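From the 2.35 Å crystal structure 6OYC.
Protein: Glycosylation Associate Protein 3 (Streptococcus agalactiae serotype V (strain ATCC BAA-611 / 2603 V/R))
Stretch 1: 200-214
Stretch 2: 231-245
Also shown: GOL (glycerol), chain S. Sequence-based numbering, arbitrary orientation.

Stretch 1 (200-214) SDSLILPELEKGLED
Stretch 2, residues 231-245: TQGNFAALYYAKKFP

Packing of residues 200-214 against 231-245 within one chain. Stretch 1 begins as an irregular loop, with psi near 0° at D201 and L203 and extended values at S200, S202, I204 and L205, the N-cap, then is helical from P206 through D214 and beyond; stretch 2 is helical from T231 to K243. The two helix axes cross at -42°, N-to-C directions roughly aligned, with a closest approach of 11.5 Å, and 755 Å² is buried. CA atoms pair S202 with Q232 (6.1 Å), I204 with A236 (5.0 Å), E209 with Y240 (7.2 Å) and E213 with F244 (8.3 Å); the loop thus lies closest where the small alanine faces it. Q232 (chi1 m, chi2 m) sets its CG 3.4 Å from D201 O, and a water accepts from L203 N (2.5 Å) while donating to Q232 O (3.0 Å) and Q232 OE1 (2.6 Å). L203 CD1 rests 3.5 Å from G233 CA. F235 (chi1 t) offers CD2 to I204 CD1 at 4.0 Å. A236 CB meets L203 CB at 3.5 Å and I204 CG1 at 3.7 Å. Y239 (t) receives I204 CG2 over one ring face, 3.9 Å from the centroid, and its OH donates to E209 OE2 (2.8 Å), reached by an extended glutamate (chi1 t, chi2 t); glycerol O2 donates to Y239 OH at 3.2 Å. Y240 (m) is the hub: its OH donates to L203 O (2.6 Å) and accepts from L205 N (3.0 Å, 167°), satisfying loop backbone groups just before the helix. L212 CD1 (L212 chi1 m, chi2 t) covers one face of the Y240 ring, 4.1 Å from its centroid, and L208 CD2 (L208 t, p) lies 3.6 Å from Y240 CE2. K243 NZ forms a long salt bridge with E209 OE1 (3.7 Å). F244 (m), leaving helical phi/psi at -133/85, packs CE2 against L212 CB (4.0 Å), while E213 CG lies at its ring edge, 3.8 Å from F244 CE1.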

# COMPACT_ATOMS: atom_id res chain seq x y z
N SER C 200 1.67 -2.83 -6.97
CA SER C 200 2.50 -3.36 -5.89
C SER C 200 3.03 -2.29 -4.94
O SER C 200 3.43 -1.20 -5.36
CB SER C 200 3.67 -4.16 -6.47
OG SER C 200 4.53 -4.64 -5.44
N ASP C 201 3.05 -2.62 -3.64
CA ASP C 201 3.63 -1.77 -2.60
C ASP C 201 5.03 -2.20 -2.20
O ASP C 201 5.62 -1.58 -1.31
CB ASP C 201 2.75 -1.78 -1.35
CG ASP C 201 1.42 -1.10 -1.57
OD1 ASP C 201 0.38 -1.75 -1.30
OD2 ASP C 201 1.42 0.08 -2.02
N SER C 202 5.57 -3.27 -2.80
CA SER C 202 6.85 -3.79 -2.35
C SER C 202 7.98 -2.88 -2.79
O SER C 202 7.95 -2.30 -3.89
CB SER C 202 7.09 -5.19 -2.89
OG SER C 202 8.43 -5.59 -2.64
N LEU C 203 8.98 -2.75 -1.93
CA LEU C 203 10.20 -2.04 -2.27
C LEU C 203 11.40 -2.98 -2.35
O LEU C 203 12.53 -2.52 -2.48
CB LEU C 203 10.45 -0.92 -1.26
CG LEU C 203 9.36 0.13 -1.39
CD1 LEU C 203 9.46 1.20 -0.31
CD2 LEU C 203 9.41 0.76 -2.78
N ILE C 204 11.17 -4.29 -2.28
CA ILE C 204 12.19 -5.28 -2.56
C ILE C 204 12.05 -5.62 -4.04
O ILE C 204 11.17 -6.39 -4.43
CB ILE C 204 12.04 -6.51 -1.67
CG1 ILE C 204 12.20 -6.09 -0.21
CG2 ILE C 204 13.03 -7.61 -2.06
CD1 ILE C 204 12.01 -7.19 0.78
N LEU C 205 12.88 -4.99 -4.87
CA LEU C 205 12.70 -5.03 -6.32
C LEU C 205 13.98 -5.52 -7.00
O LEU C 205 15.05 -4.91 -6.80
CB LEU C 205 12.30 -3.66 -6.86
CG LEU C 205 11.00 -3.15 -6.24
CD1 LEU C 205 10.74 -1.71 -6.63
CD2 LEU C 205 9.83 -4.06 -6.63
N PRO C 206 13.90 -6.57 -7.81
CA PRO C 206 15.09 -7.05 -8.53
C PRO C 206 15.78 -5.96 -9.33
O PRO C 206 17.02 -5.99 -9.45
CB PRO C 206 14.53 -8.14 -9.45
CG PRO C 206 13.27 -8.61 -8.75
CD PRO C 206 12.70 -7.38 -8.11
N GLU C 207 15.03 -4.98 -9.84
CA GLU C 207 15.65 -3.89 -10.60
C GLU C 207 16.39 -2.91 -9.70
O GLU C 207 17.32 -2.24 -10.16
CB GLU C 207 14.60 -3.17 -11.45
CG GLU C 207 14.28 -3.91 -12.74
CD GLU C 207 15.49 -4.69 -13.31
OE1 GLU C 207 16.37 -4.05 -13.95
OE2 GLU C 207 15.56 -5.93 -13.13
N LEU C 208 16.00 -2.81 -8.43
CA LEU C 208 16.72 -1.93 -7.51
C LEU C 208 17.92 -2.65 -6.90
O LEU C 208 18.98 -2.04 -6.71
CB LEU C 208 15.77 -1.45 -6.42
CG LEU C 208 16.32 -0.45 -5.41
CD1 LEU C 208 16.86 0.80 -6.09
CD2 LEU C 208 15.25 -0.11 -4.36
N GLU C 209 17.76 -3.93 -6.58
CA GLU C 209 18.90 -4.77 -6.21
C GLU C 209 19.96 -4.75 -7.30
O GLU C 209 21.16 -4.58 -7.02
CB GLU C 209 18.43 -6.20 -5.94
CG GLU C 209 19.54 -7.13 -5.51
CD GLU C 209 19.02 -8.41 -4.88
OE1 GLU C 209 19.84 -9.17 -4.34
OE2 GLU C 209 17.80 -8.67 -4.92
N LYS C 210 19.54 -4.91 -8.55
CA LYS C 210 20.47 -4.83 -9.67
C LYS C 210 21.10 -3.44 -9.78
O LYS C 210 22.30 -3.31 -10.05
CB LYS C 210 19.75 -5.22 -10.97
CG LYS C 210 20.66 -5.66 -12.11
CD LYS C 210 21.00 -4.48 -13.02
CE LYS C 210 21.86 -4.90 -14.20
NZ LYS C 210 21.05 -5.56 -15.26
N GLY C 211 20.30 -2.39 -9.56
CA GLY C 211 20.85 -1.04 -9.63
C GLY C 211 21.88 -0.76 -8.55
O GLY C 211 22.89 -0.09 -8.80
N LEU C 212 21.64 -1.25 -7.33
CA LEU C 212 22.60 -1.10 -6.25
C LEU C 212 23.87 -1.89 -6.53
O LEU C 212 24.98 -1.44 -6.20
CB LEU C 212 21.98 -1.58 -4.94
CG LEU C 212 20.93 -0.70 -4.27
CD1 LEU C 212 20.08 -1.53 -3.30
CD2 LEU C 212 21.61 0.49 -3.57
N GLU C 213 23.73 -3.10 -7.07
CA GLU C 213 24.90 -3.91 -7.40
C GLU C 213 25.79 -3.21 -8.41
O GLU C 213 27.01 -3.13 -8.22
CB GLU C 213 24.44 -5.26 -7.94
CG GLU C 213 25.05 -6.46 -7.27
CD GLU C 213 24.73 -7.73 -8.04
OE1 GLU C 213 23.52 -8.00 -8.29
OE2 GLU C 213 25.68 -8.45 -8.41
N ASP C 214 25.19 -2.69 -9.49
CA ASP C 214 25.94 -1.93 -10.49
C ASP C 214 26.62 -0.73 -9.86
O ASP C 214 27.81 -0.48 -10.10
CB ASP C 214 25.01 -1.47 -11.61
CG ASP C 214 24.42 -2.60 -12.40
OD1 ASP C 214 24.84 -3.76 -12.23
OD2 ASP C 214 23.51 -2.33 -13.21
N THR C 231 6.51 1.04 6.46
CA THR C 231 6.63 -0.38 6.74
C THR C 231 7.33 -1.13 5.60
O THR C 231 8.23 -1.94 5.85
CB THR C 231 5.24 -0.99 7.03
OG1 THR C 231 4.37 -0.80 5.91
CG2 THR C 231 4.60 -0.33 8.25
N GLN C 232 6.96 -0.85 4.35
CA GLN C 232 7.57 -1.60 3.25
C GLN C 232 9.00 -1.13 2.97
O GLN C 232 9.87 -1.95 2.64
CB GLN C 232 6.72 -1.50 1.99
CG GLN C 232 5.46 -2.39 2.02
CD GLN C 232 5.79 -3.87 2.14
OE1 GLN C 232 6.68 -4.37 1.45
NE2 GLN C 232 5.08 -4.59 3.01
N GLY C 233 9.27 0.17 3.10
CA GLY C 233 10.63 0.66 2.95
C GLY C 233 11.55 0.14 4.04
O GLY C 233 12.68 -0.28 3.77
N ASN C 234 11.09 0.18 5.29
CA ASN C 234 11.90 -0.36 6.38
C ASN C 234 12.21 -1.83 6.14
O ASN C 234 13.32 -2.29 6.39
CB ASN C 234 11.19 -0.19 7.73
CG ASN C 234 11.04 1.25 8.16
OD1 ASN C 234 11.89 2.09 7.88
ND2 ASN C 234 9.96 1.55 8.87
N PHE C 235 11.22 -2.58 5.65
CA PHE C 235 11.43 -3.99 5.36
C PHE C 235 12.43 -4.18 4.22
O PHE C 235 13.38 -4.95 4.34
CB PHE C 235 10.10 -4.65 5.02
CG PHE C 235 10.14 -6.14 4.96
CD1 PHE C 235 10.78 -6.88 5.94
CD2 PHE C 235 9.51 -6.82 3.92
CE1 PHE C 235 10.82 -8.26 5.88
CE2 PHE C 235 9.53 -8.20 3.86
CZ PHE C 235 10.19 -8.92 4.84
N ALA C 236 12.22 -3.47 3.11
CA ALA C 236 13.17 -3.52 2.01
C ALA C 236 14.57 -3.11 2.45
O ALA C 236 15.56 -3.77 2.10
CB ALA C 236 12.69 -2.63 0.86
N ALA C 237 14.68 -2.02 3.23
CA ALA C 237 15.99 -1.57 3.69
C ALA C 237 16.71 -2.66 4.47
O ALA C 237 17.93 -2.84 4.32
CB ALA C 237 15.85 -0.31 4.55
N LEU C 238 15.99 -3.41 5.31
CA LEU C 238 16.62 -4.52 6.02
C LEU C 238 17.14 -5.55 5.04
O LEU C 238 18.22 -6.14 5.25
CB LEU C 238 15.63 -5.17 6.98
CG LEU C 238 15.17 -4.39 8.22
CD1 LEU C 238 13.98 -5.10 8.83
CD2 LEU C 238 16.30 -4.25 9.23
N TYR C 239 16.39 -5.80 3.96
CA TYR C 239 16.77 -6.82 2.99
C TYR C 239 18.00 -6.39 2.20
O TYR C 239 18.94 -7.18 2.01
CB TYR C 239 15.59 -7.08 2.05
CG TYR C 239 15.97 -7.87 0.82
CD1 TYR C 239 15.93 -9.26 0.82
CD2 TYR C 239 16.36 -7.23 -0.34
CE1 TYR C 239 16.27 -9.99 -0.31
CE2 TYR C 239 16.71 -7.94 -1.47
CZ TYR C 239 16.66 -9.33 -1.45
OH TYR C 239 17.00 -10.03 -2.59
N TYR C 240 18.01 -5.15 1.72
CA TYR C 240 19.18 -4.66 1.01
C TYR C 240 20.43 -4.72 1.90
O TYR C 240 21.51 -5.11 1.43
CB TYR C 240 18.90 -3.24 0.49
CG TYR C 240 17.82 -3.21 -0.58
CD1 TYR C 240 17.81 -4.15 -1.60
CD2 TYR C 240 16.80 -2.27 -0.55
CE1 TYR C 240 16.83 -4.15 -2.57
CE2 TYR C 240 15.81 -2.26 -1.53
CZ TYR C 240 15.83 -3.20 -2.53
OH TYR C 240 14.86 -3.23 -3.51
N ALA C 241 20.29 -4.38 3.19
CA ALA C 241 21.44 -4.39 4.08
C ALA C 241 21.97 -5.80 4.29
O ALA C 241 23.18 -5.98 4.49
CB ALA C 241 21.10 -3.76 5.43
N LYS C 242 21.11 -6.82 4.24
CA LYS C 242 21.64 -8.16 4.39
C LYS C 242 22.34 -8.62 3.12
O LYS C 242 23.34 -9.35 3.19
CB LYS C 242 20.51 -9.11 4.79
CG LYS C 242 20.75 -10.56 4.47
CD LYS C 242 21.40 -11.30 5.63
CE LYS C 242 21.52 -12.81 5.31
NZ LYS C 242 22.08 -13.63 6.44
N LYS C 243 21.87 -8.19 1.96
CA LYS C 243 22.52 -8.53 0.70
C LYS C 243 23.80 -7.73 0.46
O LYS C 243 24.66 -8.22 -0.27
CB LYS C 243 21.55 -8.34 -0.47
CG LYS C 243 20.48 -9.40 -0.57
CD LYS C 243 21.11 -10.77 -0.86
CE LYS C 243 20.62 -11.34 -2.18
NZ LYS C 243 21.71 -12.06 -2.93
N PHE C 244 23.94 -6.53 1.03
CA PHE C 244 25.07 -5.64 0.76
C PHE C 244 25.66 -5.09 2.05
O PHE C 244 25.33 -3.98 2.47
CB PHE C 244 24.66 -4.47 -0.15
CG PHE C 244 24.01 -4.89 -1.44
CD1 PHE C 244 24.75 -5.47 -2.45
CD2 PHE C 244 22.65 -4.67 -1.66
CE1 PHE C 244 24.16 -5.85 -3.66
CE2 PHE C 244 22.05 -5.05 -2.86
CZ PHE C 244 22.80 -5.64 -3.86
N PRO C 245 26.57 -5.83 2.68
CA PRO C 245 27.24 -5.33 3.89
C PRO C 245 27.90 -3.96 3.73
O PRO C 245 28.18 -3.31 4.75
CB PRO C 245 28.29 -6.40 4.19
CG PRO C 245 27.74 -7.64 3.58
CD PRO C 245 26.97 -7.22 2.36
C1 GOL S . 12.63 -11.34 -3.50
O1 GOL S . 12.88 -12.07 -2.34
C2 GOL S . 14.01 -10.88 -4.00
O2 GOL S . 14.92 -11.93 -4.03
C3 GOL S . 13.76 -10.25 -5.40
O3 GOL S . 14.88 -9.45 -5.71
O HOH W 1 9.00 -3.73 0.39